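Amine Dehydrogenase (Pseudomonas putida, PDB 1JMX) probably transfers electrons through its two covalently bound c-type hemes, as expected of the heme-bearing alpha subunit of a quinohemoprotein amine dehydrogenase. Local coordinates at residues 284-296 and 349-363. Numbering follows the deposited sequence.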
ATOM      1  N   ALA A 284      -1.930 -28.470  34.937  1.00 34.01           N
ATOM      2  CA  ALA A 284      -1.917 -29.595  33.995  1.00 32.96           C
ATOM      3  C   ALA A 284      -2.712 -29.275  32.736  1.00 32.40           C
ATOM      4  O   ALA A 284      -3.931 -29.067  32.786  1.00 31.83           O
ATOM      5  CB  ALA A 284      -2.473 -30.861  34.654  1.00 31.49           C
ATOM      6  N   ARG A 285      -2.004 -29.221  31.613  1.00 32.65           N
ATOM      7  CA  ARG A 285      -2.611 -28.936  30.322  1.00 33.17           C
ATOM      8  C   ARG A 285      -2.071 -29.920  29.294  1.00 32.18           C
ATOM      9  O   ARG A 285      -0.996 -30.494  29.464  1.00 32.25           O
ATOM     10  CB  ARG A 285      -2.272 -27.502  29.869  1.00 36.29           C
ATOM     11  CG  ARG A 285      -2.928 -26.381  30.692  1.00 41.30           C
ATOM     12  CD  ARG A 285      -4.184 -25.776  30.011  1.00 46.09           C
ATOM     13  NE  ARG A 285      -3.861 -24.974  28.822  1.00 48.95           N
ATOM     14  CZ  ARG A 285      -3.768 -25.468  27.585  1.00 50.15           C
ATOM     15  NH1 ARG A 285      -3.979 -26.765  27.354  1.00 49.85           N
ATOM     16  NH2 ARG A 285      -3.431 -24.670  26.579  1.00 51.00           N
ATOM     17  N   LEU A 286      -2.843 -30.129  28.240  1.00 31.07           N
ATOM     18  CA  LEU A 286      -2.448 -31.010  27.155  1.00 29.37           C
ATOM     19  C   LEU A 286      -2.510 -30.115  25.921  1.00 27.97           C
ATOM     20  O   LEU A 286      -3.592 -29.838  25.397  1.00 28.87           O
ATOM     21  CB  LEU A 286      -3.423 -32.188  27.060  1.00 29.63           C
ATOM     22  CG  LEU A 286      -3.094 -33.354  26.129  1.00 29.60           C
ATOM     23  CD1 LEU A 286      -1.647 -33.790  26.289  1.00 29.63           C
ATOM     24  CD2 LEU A 286      -4.042 -34.499  26.435  1.00 30.10           C
ATOM     25  N   LEU A 287      -1.346 -29.600  25.526  1.00 26.81           N
ATOM     26  CA  LEU A 287      -1.201 -28.691  24.392  1.00 24.98           C
ATOM     27  C   LEU A 287      -1.531 -29.207  22.997  1.00 25.01           C
ATOM     28  O   LEU A 287      -2.378 -28.635  22.312  1.00 26.18           O
ATOM     29  CB  LEU A 287       0.208 -28.103  24.357  1.00 22.58           C
ATOM     30  CG  LEU A 287       0.555 -26.936  25.274  1.00 23.11           C
ATOM     31  CD1 LEU A 287       1.926 -26.404  24.867  1.00 19.34           C
ATOM     32  CD2 LEU A 287      -0.497 -25.837  25.141  1.00 21.36           C
ATOM     33  N   ALA A 288      -0.829 -30.248  22.556  1.00 24.23           N
ATOM     34  CA  ALA A 288      -1.044 -30.781  21.218  1.00 23.29           C
ATOM     35  C   ALA A 288      -0.565 -32.222  21.002  1.00 22.31           C
ATOM     36  O   ALA A 288       0.129 -32.795  21.841  1.00 21.45           O
ATOM     37  CB  ALA A 288      -0.372 -29.858  20.203  1.00 23.59           C
ATOM     38  N   VAL A 289      -0.995 -32.801  19.881  1.00 21.52           N
ATOM     39  CA  VAL A 289      -0.616 -34.143  19.461  1.00 20.58           C
ATOM     40  C   VAL A 289       0.166 -33.836  18.190  1.00 20.59           C
ATOM     41  O   VAL A 289      -0.291 -33.049  17.363  1.00 21.52           O
ATOM     42  CB  VAL A 289      -1.853 -35.004  19.069  1.00 20.96           C
ATOM     43  CG1 VAL A 289      -1.464 -36.465  18.940  1.00 20.38           C
ATOM     44  CG2 VAL A 289      -2.965 -34.842  20.073  1.00 20.70           C
ATOM     45  N   GLN A 290       1.352 -34.415  18.039  1.00 20.19           N
ATOM     46  CA  GLN A 290       2.165 -34.163  16.854  1.00 19.97           C
ATOM     47  C   GLN A 290       2.716 -35.472  16.291  1.00 19.79           C
ATOM     48  O   GLN A 290       3.629 -36.053  16.861  1.00 20.54           O
ATOM     49  CB  GLN A 290       3.330 -33.221  17.198  1.00 20.14           C
ATOM     50  CG  GLN A 290       2.922 -31.924  17.907  1.00 20.77           C
ATOM     51  CD  GLN A 290       4.086 -30.969  18.116  1.00 21.29           C
ATOM     52  OE1 GLN A 290       5.243 -31.370  18.085  1.00 22.18           O
ATOM     53  NE2 GLN A 290       3.780 -29.695  18.314  1.00 20.77           N
ATOM     54  N   PRO A 291       2.192 -35.937  15.143  1.00 20.43           N
ATOM     55  CA  PRO A 291       1.128 -35.372  14.302  1.00 19.77           C
ATOM     56  C   PRO A 291      -0.238 -35.519  14.940  1.00 19.54           C
ATOM     57  O   PRO A 291      -0.405 -36.273  15.899  1.00 19.98           O
ATOM     58  CB  PRO A 291       1.195 -36.227  13.036  1.00 20.32           C
ATOM     59  CG  PRO A 291       2.593 -36.782  13.045  1.00 21.45           C
ATOM     60  CD  PRO A 291       2.786 -37.115  14.487  1.00 20.84           C
ATOM     61  N   ALA A 292      -1.217 -34.827  14.365  1.00 18.87           N
ATOM     62  CA  ALA A 292      -2.588 -34.871  14.852  1.00 19.78           C
ATOM     63  C   ALA A 292      -3.464 -35.769  13.976  1.00 20.66           C
ATOM     64  O   ALA A 292      -4.685 -35.622  13.943  1.00 19.60           O
ATOM     65  CB  ALA A 292      -3.163 -33.466  14.918  1.00 21.72           C
ATOM     66  N   PHE A 293      -2.830 -36.690  13.259  1.00 21.59           N
ATOM     67  CA  PHE A 293      -3.545 -37.625  12.398  1.00 22.58           C
ATOM     68  C   PHE A 293      -2.819 -38.967  12.336  1.00 23.74           C
ATOM     69  O   PHE A 293      -1.592 -39.030  12.484  1.00 23.41           O
ATOM     70  CB  PHE A 293      -3.715 -37.052  10.983  1.00 21.17           C
ATOM     71  CG  PHE A 293      -2.418 -36.685  10.310  1.00 20.46           C
ATOM     72  CD1 PHE A 293      -1.681 -37.637   9.613  1.00 21.83           C
ATOM     73  CD2 PHE A 293      -1.934 -35.378  10.369  1.00 20.59           C
ATOM     74  CE1 PHE A 293      -0.479 -37.295   8.986  1.00 20.70           C
ATOM     75  CE2 PHE A 293      -0.739 -35.030   9.747  1.00 19.20           C
ATOM     76  CZ  PHE A 293      -0.012 -35.992   9.055  1.00 21.05           C
ATOM     77  N   ILE A 294      -3.586 -40.033  12.126  1.00 24.31           N
ATOM     78  CA  ILE A 294      -3.037 -41.378  12.026  1.00 24.83           C
ATOM     79  C   ILE A 294      -3.872 -42.101  10.978  1.00 25.60           C
ATOM     80  O   ILE A 294      -5.104 -42.138  11.064  1.00 25.80           O
ATOM     81  CB  ILE A 294      -3.070 -42.138  13.405  1.00 24.34           C
ATOM     82  CG1 ILE A 294      -2.478 -43.539  13.280  1.00 24.09           C
ATOM     83  CG2 ILE A 294      -4.482 -42.245  13.936  1.00 24.73           C
ATOM     84  CD1 ILE A 294      -0.985 -43.570  13.213  1.00 24.53           C
ATOM     85  N   LYS A 295      -3.206 -42.589   9.939  1.00 25.67           N
ATOM     86  CA  LYS A 295      -3.897 -43.302   8.882  1.00 26.07           C
ATOM     87  C   LYS A 295      -4.271 -44.690   9.404  1.00 26.65           C
ATOM     88  O   LYS A 295      -3.492 -45.314  10.139  1.00 26.35           O
ATOM     89  CB  LYS A 295      -3.013 -43.417   7.640  1.00 25.15           C
ATOM     90  CG  LYS A 295      -3.717 -44.052   6.461  1.00 25.57           C
ATOM     91  CD  LYS A 295      -2.784 -44.199   5.286  1.00 27.29           C
ATOM     92  CE  LYS A 295      -3.483 -44.874   4.116  1.00 29.37           C
ATOM     93  NZ  LYS A 295      -4.672 -44.101   3.633  1.00 31.19           N
ATOM     94  N   ALA A 296      -5.469 -45.148   9.041  1.00 26.97           N
ATOM     95  CA  ALA A 296      -5.970 -46.454   9.454  1.00 27.46           C
ATOM     96  C   ALA A 296      -5.063 -47.536   8.886  1.00 28.87           C
ATOM     97  O   ALA A 296      -4.702 -47.504   7.704  1.00 28.60           O
ATOM     98  CB  ALA A 296      -7.394 -46.652   8.968  1.00 26.46           C
ATOM     99  N   VAL A 349      -7.835 -37.638  22.744  1.00 31.54           N
ATOM    100  CA  VAL A 349      -6.572 -38.110  23.311  1.00 30.49           C
ATOM    101  C   VAL A 349      -6.511 -37.787  24.803  1.00 29.95           C
ATOM    102  O   VAL A 349      -7.118 -36.817  25.260  1.00 29.25           O
ATOM    103  CB  VAL A 349      -5.365 -37.465  22.582  1.00 30.06           C
ATOM    104  CG1 VAL A 349      -4.056 -37.933  23.181  1.00 28.66           C
ATOM    105  CG2 VAL A 349      -5.406 -37.817  21.101  1.00 30.61           C
ATOM    106  N   ALA A 350      -5.802 -38.622  25.561  1.00 30.49           N
ATOM    107  CA  ALA A 350      -5.660 -38.423  26.999  1.00 30.64           C
ATOM    108  C   ALA A 350      -4.372 -39.008  27.560  1.00 29.66           C
ATOM    109  O   ALA A 350      -3.812 -39.957  27.007  1.00 30.65           O
ATOM    110  CB  ALA A 350      -6.852 -39.023  27.732  1.00 30.84           C
ATOM    111  N   VAL A 351      -3.865 -38.375  28.614  1.00 28.99           N
ATOM    112  CA  VAL A 351      -2.672 -38.845  29.308  1.00 29.86           C
ATOM    113  C   VAL A 351      -3.144 -38.896  30.754  1.00 31.73           C
ATOM    114  O   VAL A 351      -3.121 -37.890  31.473  1.00 32.79           O
ATOM    115  CB  VAL A 351      -1.482 -37.885  29.168  1.00 28.75           C
ATOM    116  CG1 VAL A 351      -0.246 -38.499  29.826  1.00 25.90           C
ATOM    117  CG2 VAL A 351      -1.209 -37.595  27.694  1.00 29.74           C
ATOM    118  N   GLY A 352      -3.611 -40.071  31.164  1.00 32.99           N
ATOM    119  CA  GLY A 352      -4.154 -40.221  32.501  1.00 34.07           C
ATOM    120  C   GLY A 352      -5.560 -39.665  32.375  1.00 35.15           C
ATOM    121  O   GLY A 352      -6.321 -40.096  31.493  1.00 35.30           O
ATOM    122  N   THR A 353      -5.906 -38.694  33.220  1.00 36.02           N
ATOM    123  CA  THR A 353      -7.227 -38.073  33.156  1.00 37.53           C
ATOM    124  C   THR A 353      -7.239 -36.803  32.292  1.00 37.60           C
ATOM    125  O   THR A 353      -8.317 -36.290  31.963  1.00 38.52           O
ATOM    126  CB  THR A 353      -7.821 -37.783  34.570  1.00 38.64           C
ATOM    127  OG1 THR A 353      -6.808 -37.248  35.441  1.00 38.14           O
ATOM    128  CG2 THR A 353      -8.396 -39.071  35.178  1.00 38.92           C
ATOM    129  N   LEU A 354      -6.051 -36.328  31.901  1.00 37.24           N
ATOM    130  CA  LEU A 354      -5.907 -35.135  31.047  1.00 36.71           C
ATOM    131  C   LEU A 354      -6.369 -35.349  29.601  1.00 36.21           C
ATOM    132  O   LEU A 354      -5.798 -36.161  28.869  1.00 34.70           O
ATOM    133  CB  LEU A 354      -4.449 -34.650  31.007  1.00 36.41           C
ATOM    134  CG  LEU A 354      -3.896 -33.728  32.098  1.00 36.97           C
ATOM    135  CD1 LEU A 354      -2.470 -33.318  31.732  1.00 35.51           C
ATOM    136  CD2 LEU A 354      -4.789 -32.506  32.235  1.00 36.20           C
ATOM    137  N   LYS A 355      -7.381 -34.581  29.198  1.00 36.80           N
ATOM    138  CA  LYS A 355      -7.937 -34.628  27.844  1.00 37.10           C
ATOM    139  C   LYS A 355      -7.743 -33.224  27.282  1.00 36.85           C
ATOM    140  O   LYS A 355      -7.237 -32.343  27.987  1.00 37.58           O
ATOM    141  CB  LYS A 355      -9.436 -34.933  27.892  1.00 38.03           C
ATOM    142  CG  LYS A 355      -9.814 -36.253  28.546  1.00 40.99           C
ATOM    143  CD  LYS A 355      -9.970 -37.370  27.522  1.00 44.20           C
ATOM    144  CE  LYS A 355     -10.505 -38.638  28.189  1.00 46.22           C
ATOM    145  NZ  LYS A 355     -10.724 -39.751  27.217  1.00 47.33           N
ATOM    146  N   GLY A 356      -8.153 -33.007  26.032  1.00 36.06           N
ATOM    147  CA  GLY A 356      -8.009 -31.687  25.443  1.00 34.44           C
ATOM    148  C   GLY A 356      -7.748 -31.640  23.951  1.00 33.69           C
ATOM    149  O   GLY A 356      -8.292 -30.784  23.254  1.00 34.12           O
ATOM    150  N   VAL A 357      -6.910 -32.545  23.456  1.00 32.59           N
ATOM    151  CA  VAL A 357      -6.572 -32.591  22.037  1.00 31.15           C
ATOM    152  C   VAL A 357      -7.209 -33.755  21.287  1.00 30.58           C
ATOM    153  O   VAL A 357      -7.541 -34.782  21.878  1.00 30.95           O
ATOM    154  CB  VAL A 357      -5.054 -32.650  21.837  1.00 30.44           C
ATOM    155  CG1 VAL A 357      -4.459 -31.266  22.011  1.00 31.93           C
ATOM    156  CG2 VAL A 357      -4.429 -33.625  22.831  1.00 30.75           C
ATOM    157  N   ASN A 358      -7.372 -33.600  19.979  1.00 29.39           N
ATOM    158  CA  ASN A 358      -7.966 -34.661  19.184  1.00 28.86           C
ATOM    159  C   ASN A 358      -6.997 -35.256  18.172  1.00 28.08           C
ATOM    160  O   ASN A 358      -6.030 -34.610  17.766  1.00 29.05           O
ATOM    161  CB  ASN A 358      -9.239 -34.171  18.499  1.00 29.46           C
ATOM    162  CG  ASN A 358     -10.328 -33.794  19.494  1.00 29.34           C
ATOM    163  OD1 ASN A 358     -10.436 -34.382  20.573  1.00 28.62           O
ATOM    164  ND2 ASN A 358     -11.138 -32.802  19.135  1.00 31.43           N
ATOM    165  N   LEU A 359      -7.238 -36.520  17.825  1.00 27.55           N
ATOM    166  CA  LEU A 359      -6.417 -37.258  16.860  1.00 26.48           C
ATOM    167  C   LEU A 359      -7.335 -37.751  15.747  1.00 25.76           C
ATOM    168  O   LEU A 359      -8.294 -38.480  16.001  1.00 26.30           O
ATOM    169  CB  LEU A 359      -5.747 -38.458  17.541  1.00 26.16           C
ATOM    170  CG  LEU A 359      -4.690 -39.265  16.783  1.00 26.16           C
ATOM    171  CD1 LEU A 359      -3.562 -38.368  16.343  1.00 25.76           C
ATOM    172  CD2 LEU A 359      -4.144 -40.358  17.690  1.00 27.30           C
ATOM    173  N   ALA A 360      -7.061 -37.329  14.519  1.00 24.50           N
ATOM    174  CA  ALA A 360      -7.880 -37.742  13.388  1.00 23.71           C
ATOM    175  C   ALA A 360      -7.402 -39.070  12.842  1.00 23.18           C
ATOM    176  O   ALA A 360      -6.241 -39.213  12.471  1.00 23.47           O
ATOM    177  CB  ALA A 360      -7.839 -36.693  12.290  1.00 23.86           C
ATOM    178  N   VAL A 361      -8.278 -40.065  12.885  1.00 23.03           N
ATOM    179  CA  VAL A 361      -7.964 -41.378  12.345  1.00 21.65           C
ATOM    180  C   VAL A 361      -8.678 -41.338  11.013  1.00 21.37           C
ATOM    181  O   VAL A 361      -9.851 -40.990  10.964  1.00 21.58           O
ATOM    182  CB  VAL A 361      -8.558 -42.511  13.200  1.00 21.06           C
ATOM    183  CG1 VAL A 361      -8.305 -43.865  12.532  1.00 20.64           C
ATOM    184  CG2 VAL A 361      -7.942 -42.485  14.569  1.00 20.19           C
ATOM    185  N   TYR A 362      -7.981 -41.643   9.927  1.00 21.56           N
ATOM    186  CA  TYR A 362      -8.635 -41.591   8.633  1.00 22.29           C
ATOM    187  C   TYR A 362      -8.313 -42.784   7.760  1.00 24.09           C
ATOM    188  O   TYR A 362      -7.300 -43.455   7.958  1.00 23.72           O
ATOM    189  CB  TYR A 362      -8.268 -40.294   7.899  1.00 21.41           C
ATOM    190  CG  TYR A 362      -6.860 -40.264   7.346  1.00 19.77           C
ATOM    191  CD1 TYR A 362      -6.625 -40.486   5.987  1.00 19.23           C
ATOM    192  CD2 TYR A 362      -5.762 -40.011   8.173  1.00 18.57           C
ATOM    193  CE1 TYR A 362      -5.337 -40.456   5.462  1.00 18.42           C
ATOM    194  CE2 TYR A 362      -4.463 -39.977   7.656  1.00 18.85           C
ATOM    195  CZ  TYR A 362      -4.265 -40.201   6.298  1.00 17.86           C
ATOM    196  OH  TYR A 362      -3.002 -40.166   5.770  1.00 19.66           O
ATOM    197  N   ASP A 363      -9.177 -43.019   6.775  1.00 25.86           N
ATOM    198  CA  ASP A 363      -8.993 -44.123   5.840  1.00 27.84           C
ATOM    199  C   ASP A 363      -8.499 -43.660   4.476  1.00 27.10           C
ATOM    200  O   ASP A 363      -7.541 -44.221   3.939  1.00 27.78           O
ATOM    201  CB  ASP A 363     -10.271 -44.987   5.714  1.00 30.47           C
ATOM    202  CG  ASP A 363     -11.549 -44.172   5.481  1.00 32.13           C
ATOM    203  OD1 ASP A 363     -11.513 -42.913   5.451  1.00 34.12           O
ATOM    204  OD2 ASP A 363     -12.612 -44.819   5.321  1.00 34.49           O
TER
HETATM  205  O   HOH W   1      -5.826 -30.082  28.794  1.00 24.70           O
HETATM  206  O   HOH W   2      -6.436 -46.956   5.468  1.00 31.76           O
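Phe-293, Ile-294 and Lys-295 pair with Ala-360, Val-361 and Tyr-362 as a short parallel ladder joining the first and last strands of a mixed sheet in the region assigned to domain III, consistent with an E-set (immunoglobulin-like) fold and far from the hemes. Backbone bonds alternate along it: Ala-360 N donates to Ala-292 O at 3.0 Å from above the carbonyl plane, Ile-294 N returns to Ala-360 O, Tyr-362 N reaches Ile-294 O, and Ala-296 N closes the run on Tyr-362 O at 2.7 Å. On the N-terminal side of the cis Gln-290 to Pro-291 peptide the same two strands are held by side chains instead. Val-289 CG2 presses on Val-357 CG2 at 3.4 Å, a tight fit, while the side chain of Leu-286 crosses Val-357 at about a right angle and brings CD2 within 3.4 Å of Leu-354 O. There a water bridges Leu-286 N and Lys-355 O in place of a direct strand bond. Lys-295 CA lies over one face of the Tyr-362 ring, 4.0 Å from its centroid, and the Lys-295 side chain, extended up to CE, turns at chi4 (60°) to set NZ 2.9 Å from Asp-363 O. Tyr-362 OH hydrogen-bonds to Asp-472, between strands 462-470 and 476-484, so this end meets the following sheet. Polar backbone pairing thus fixes the register at one end, whereas apolar contact and a shared water join the splayed other end.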